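PDB 3QWX: cell death abnormality protein 2 from Caenorhabditis elegans, which acts as a CRK-family SH2-SH3 signalling adaptor, forms a ternary complex with ced-5 and ced-12, and is required for cell-corpse engulfment and cell migration. Local coordinates for residues Asp152-Arg157 with Val166-Val171. Residues are numbered along the deposited sequence; the frame is centred on the assembly and turned at random.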
ATOM      1  N   ASP A 152       1.550 -18.684 -14.138  1.00 22.55           N
ATOM      2  CA  ASP A 152       0.978 -17.841 -15.195  1.00 21.01           C
ATOM      3  C   ASP A 152       0.911 -16.346 -14.875  1.00 22.07           C
ATOM      4  O   ASP A 152       1.012 -15.503 -15.779  1.00 22.90           O
ATOM      5  CB  ASP A 152      -0.391 -18.374 -15.651  1.00 17.09           C
ATOM      6  CG  ASP A 152      -0.274 -19.708 -16.430  1.00 25.79           C
ATOM      7  OD1 ASP A 152       0.718 -19.903 -17.158  1.00 25.66           O
ATOM      8  OD2 ASP A 152      -1.175 -20.556 -16.315  1.00 25.74           O
ATOM      9  N   TRP A 153       0.747 -16.017 -13.599  1.00 22.67           N
ATOM     10  CA  TRP A 153       0.555 -14.627 -13.191  1.00 23.32           C
ATOM     11  C   TRP A 153       1.465 -14.255 -12.035  1.00 23.27           C
ATOM     12  O   TRP A 153       1.509 -14.957 -11.022  1.00 24.52           O
ATOM     13  CB  TRP A 153      -0.922 -14.372 -12.847  1.00 19.83           C
ATOM     14  CG  TRP A 153      -1.793 -14.465 -14.055  1.00 21.21           C
ATOM     15  CD1 TRP A 153      -2.360 -15.600 -14.576  1.00 17.97           C
ATOM     16  CD2 TRP A 153      -2.183 -13.389 -14.919  1.00 20.57           C
ATOM     17  NE1 TRP A 153      -3.079 -15.290 -15.709  1.00 19.83           N
ATOM     18  CE2 TRP A 153      -2.993 -13.943 -15.941  1.00 20.01           C
ATOM     19  CE3 TRP A 153      -1.943 -12.013 -14.923  1.00 20.58           C
ATOM     20  CZ2 TRP A 153      -3.558 -13.171 -16.945  1.00 18.57           C
ATOM     21  CZ3 TRP A 153      -2.504 -11.242 -15.926  1.00 18.50           C
ATOM     22  CH2 TRP A 153      -3.305 -11.823 -16.924  1.00 19.39           C
ATOM     23  N   TRP A 154       2.209 -13.162 -12.204  1.00 18.56           N
ATOM     24  CA  TRP A 154       3.154 -12.715 -11.189  1.00 19.36           C
ATOM     25  C   TRP A 154       2.805 -11.311 -10.714  1.00 18.70           C
ATOM     26  O   TRP A 154       2.346 -10.482 -11.497  1.00 18.90           O
ATOM     27  CB  TRP A 154       4.577 -12.688 -11.745  1.00 20.78           C
ATOM     28  CG  TRP A 154       5.127 -14.007 -12.184  1.00 23.27           C
ATOM     29  CD1 TRP A 154       4.623 -15.245 -11.910  1.00 22.95           C
ATOM     30  CD2 TRP A 154       6.302 -14.219 -12.976  1.00 24.50           C
ATOM     31  NE1 TRP A 154       5.409 -16.211 -12.486  1.00 24.38           N
ATOM     32  CE2 TRP A 154       6.444 -15.609 -13.151  1.00 25.06           C
ATOM     33  CE3 TRP A 154       7.245 -13.364 -13.560  1.00 21.38           C
ATOM     34  CZ2 TRP A 154       7.497 -16.170 -13.873  1.00 25.79           C
ATOM     35  CZ3 TRP A 154       8.280 -13.919 -14.288  1.00 26.41           C
ATOM     36  CH2 TRP A 154       8.398 -15.314 -14.440  1.00 27.69           C
ATOM     37  N   GLU A 155       3.037 -11.040  -9.436  1.00 18.76           N
ATOM     38  CA  GLU A 155       2.872  -9.689  -8.910  1.00 16.16           C
ATOM     39  C   GLU A 155       4.079  -8.829  -9.317  1.00 20.16           C
ATOM     40  O   GLU A 155       5.227  -9.194  -9.050  1.00 16.87           O
ATOM     41  CB  GLU A 155       2.736  -9.715  -7.381  1.00 19.73           C
ATOM     42  CG  GLU A 155       2.461  -8.334  -6.760  1.00 19.87           C
ATOM     43  CD  GLU A 155       2.471  -8.340  -5.230  1.00 26.42           C
ATOM     44  OE1 GLU A 155       2.956  -9.316  -4.624  1.00 30.84           O
ATOM     45  OE2 GLU A 155       2.002  -7.353  -4.631  1.00 38.69           O
ATOM     46  N   ALA A 156       3.800  -7.699  -9.970  1.00 18.48           N
ATOM     47  CA  ALA A 156       4.835  -6.787 -10.472  1.00 16.71           C
ATOM     48  C   ALA A 156       4.642  -5.359  -9.933  1.00 19.74           C
ATOM     49  O   ALA A 156       3.567  -5.009  -9.439  1.00 18.02           O
ATOM     50  CB  ALA A 156       4.822  -6.779 -11.976  1.00 15.71           C
ATOM     51  N   ARG A 157       5.688  -4.545 -10.031  1.00 16.73           N
ATOM     52  CA  ARG A 157       5.655  -3.165  -9.575  1.00 18.99           C
ATOM     53  C   ARG A 157       6.298  -2.306 -10.646  1.00 17.98           C
ATOM     54  O   ARG A 157       7.373  -2.630 -11.142  1.00 18.50           O
ATOM     55  CB  ARG A 157       6.428  -3.010  -8.258  1.00 21.68           C
ATOM     56  CG  ARG A 157       6.340  -1.618  -7.652  1.00 19.83           C
ATOM     57  CD  ARG A 157       6.901  -1.603  -6.231  1.00 21.79           C
ATOM     58  NE  ARG A 157       8.298  -1.998  -6.187  1.00 21.83           N
ATOM     59  CZ  ARG A 157       8.857  -2.702  -5.207  1.00 22.73           C
ATOM     60  NH1 ARG A 157       8.146  -3.108  -4.158  1.00 21.63           N
ATOM     61  NH2 ARG A 157      10.141  -3.005  -5.279  1.00 18.40           N
ATOM     62  N   VAL A 166       0.693  -9.527 -13.599  1.00 14.63           N
ATOM     63  CA  VAL A 166       1.126  -9.488 -14.985  1.00 15.51           C
ATOM     64  C   VAL A 166       1.298 -10.928 -15.478  1.00 16.34           C
ATOM     65  O   VAL A 166       1.624 -11.828 -14.692  1.00 17.33           O
ATOM     66  CB  VAL A 166       2.455  -8.698 -15.141  1.00 18.75           C
ATOM     67  CG1 VAL A 166       2.308  -7.272 -14.626  1.00 16.61           C
ATOM     68  CG2 VAL A 166       3.607  -9.420 -14.413  1.00 18.47           C
ATOM     69  N   PRO A 167       1.067 -11.159 -16.779  1.00 19.15           N
ATOM     70  CA  PRO A 167       1.247 -12.515 -17.308  1.00 18.30           C
ATOM     71  C   PRO A 167       2.725 -12.856 -17.405  1.00 18.96           C
ATOM     72  O   PRO A 167       3.503 -12.047 -17.917  1.00 19.40           O
ATOM     73  CB  PRO A 167       0.634 -12.440 -18.719  1.00 19.10           C
ATOM     74  CG  PRO A 167      -0.114 -11.158 -18.787  1.00 16.69           C
ATOM     75  CD  PRO A 167       0.545 -10.228 -17.795  1.00 18.08           C
ATOM     76  N   ALA A 168       3.110 -14.038 -16.933  1.00 22.05           N
ATOM     77  CA  ALA A 168       4.511 -14.455 -16.966  1.00 23.35           C
ATOM     78  C   ALA A 168       5.068 -14.540 -18.389  1.00 25.21           C
ATOM     79  O   ALA A 168       6.263 -14.292 -18.615  1.00 24.84           O
ATOM     80  CB  ALA A 168       4.690 -15.777 -16.236  1.00 24.22           C
ATOM     81  N   ASN A 169       4.205 -14.875 -19.348  1.00 25.31           N
ATOM     82  CA  ASN A 169       4.622 -14.973 -20.754  1.00 23.82           C
ATOM     83  C   ASN A 169       4.718 -13.619 -21.472  1.00 26.05           C
ATOM     84  O   ASN A 169       4.978 -13.557 -22.676  1.00 23.36           O
ATOM     85  CB  ASN A 169       3.739 -15.962 -21.531  1.00 24.89           C
ATOM     86  CG  ASN A 169       2.281 -15.529 -21.615  1.00 27.34           C
ATOM     87  OD1 ASN A 169       1.624 -15.701 -22.649  1.00 28.31           O
ATOM     88  ND2 ASN A 169       1.763 -14.996 -20.528  1.00 22.81           N
ATOM     89  N   TYR A 170       4.520 -12.534 -20.721  1.00 21.92           N
ATOM     90  CA  TYR A 170       4.621 -11.195 -21.280  1.00 19.55           C
ATOM     91  C   TYR A 170       5.879 -10.466 -20.770  1.00 22.87           C
ATOM     92  O   TYR A 170       6.120  -9.312 -21.122  1.00 20.13           O
ATOM     93  CB  TYR A 170       3.382 -10.371 -20.921  1.00 21.89           C
ATOM     94  CG  TYR A 170       2.194 -10.491 -21.854  1.00 22.19           C
ATOM     95  CD1 TYR A 170       1.600 -11.728 -22.122  1.00 22.80           C
ATOM     96  CD2 TYR A 170       1.623  -9.349 -22.419  1.00 21.41           C
ATOM     97  CE1 TYR A 170       0.490 -11.828 -22.960  1.00 24.95           C
ATOM     98  CE2 TYR A 170       0.513  -9.431 -23.247  1.00 27.60           C
ATOM     99  CZ  TYR A 170      -0.050 -10.670 -23.519  1.00 30.36           C
ATOM    100  OH  TYR A 170      -1.149 -10.733 -24.345  1.00 29.19           O
ATOM    101  N   VAL A 171       6.658 -11.133 -19.923  1.00 20.51           N
ATOM    102  CA  VAL A 171       7.866 -10.536 -19.386  1.00 18.72           C
ATOM    103  C   VAL A 171       9.103 -11.423 -19.562  1.00 21.90           C
ATOM    104  O   VAL A 171       9.005 -12.646 -19.652  1.00 20.61           O
ATOM    105  CB  VAL A 171       7.705 -10.150 -17.883  1.00 20.36           C
ATOM    106  CG1 VAL A 171       6.611  -9.117 -17.720  1.00 17.74           C
ATOM    107  CG2 VAL A 171       7.404 -11.371 -17.048  1.00 23.42           C
TER
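Trp154 and Val166 form the antiparallel hydrogen-bonded pair that joins 152-157 to 166-171: Trp154 N donates to Val166 O at 2.9 Å, and Val166 N returns a more bent bond to Trp154 O. The pairing outlasts the strand, since Ala168 N, already in the 3-10 turn 168-170, reaches Asp152 O at 2.8 Å from well above the carbonyl plane. Between these bonds lies the non-hydrogen-bonded pair Trp153-Pro167, where Pro167 CA brings a CA-H...O contact to Asp152 O and Trp153 CA another to Val166 O.

Apolar packing occurs on both faces of the sheet. On the Trp154 face, Ala168 CB makes a CH-pi contact, 3.8 Å from the centroid of the six-membered Trp154 ring and 22° off its normal; Val171 CG2 comes obliquely to Trp154 CZ3 at 3.9 Å. Farther along, the Ala156 methyl meets Val166 CG1 (3.7 Å). On the other face, with CG anti to the carbonyl carbon (chi1 -67°), the Trp153 indole is swung beside its own backbone N and back over the partner strand, which brings CZ3 to 3.7 Å from Pro167 CD. Pro167 CA lies over one face of the Trp153 ring, offset toward its rim.

The consecutive tryptophans and the proline entering a 3-10 turn are characteristic of SH3 domains, where the first tryptophan and this proline commonly line the proline-peptide groove; Trp153 and Pro167 probably do so here. The hairpin of strands 153-157 and 163-167 is continued by strand 142-147 beside 153-157, while the 3-10 turn leads into strand 171-173, which pairs with 119-123.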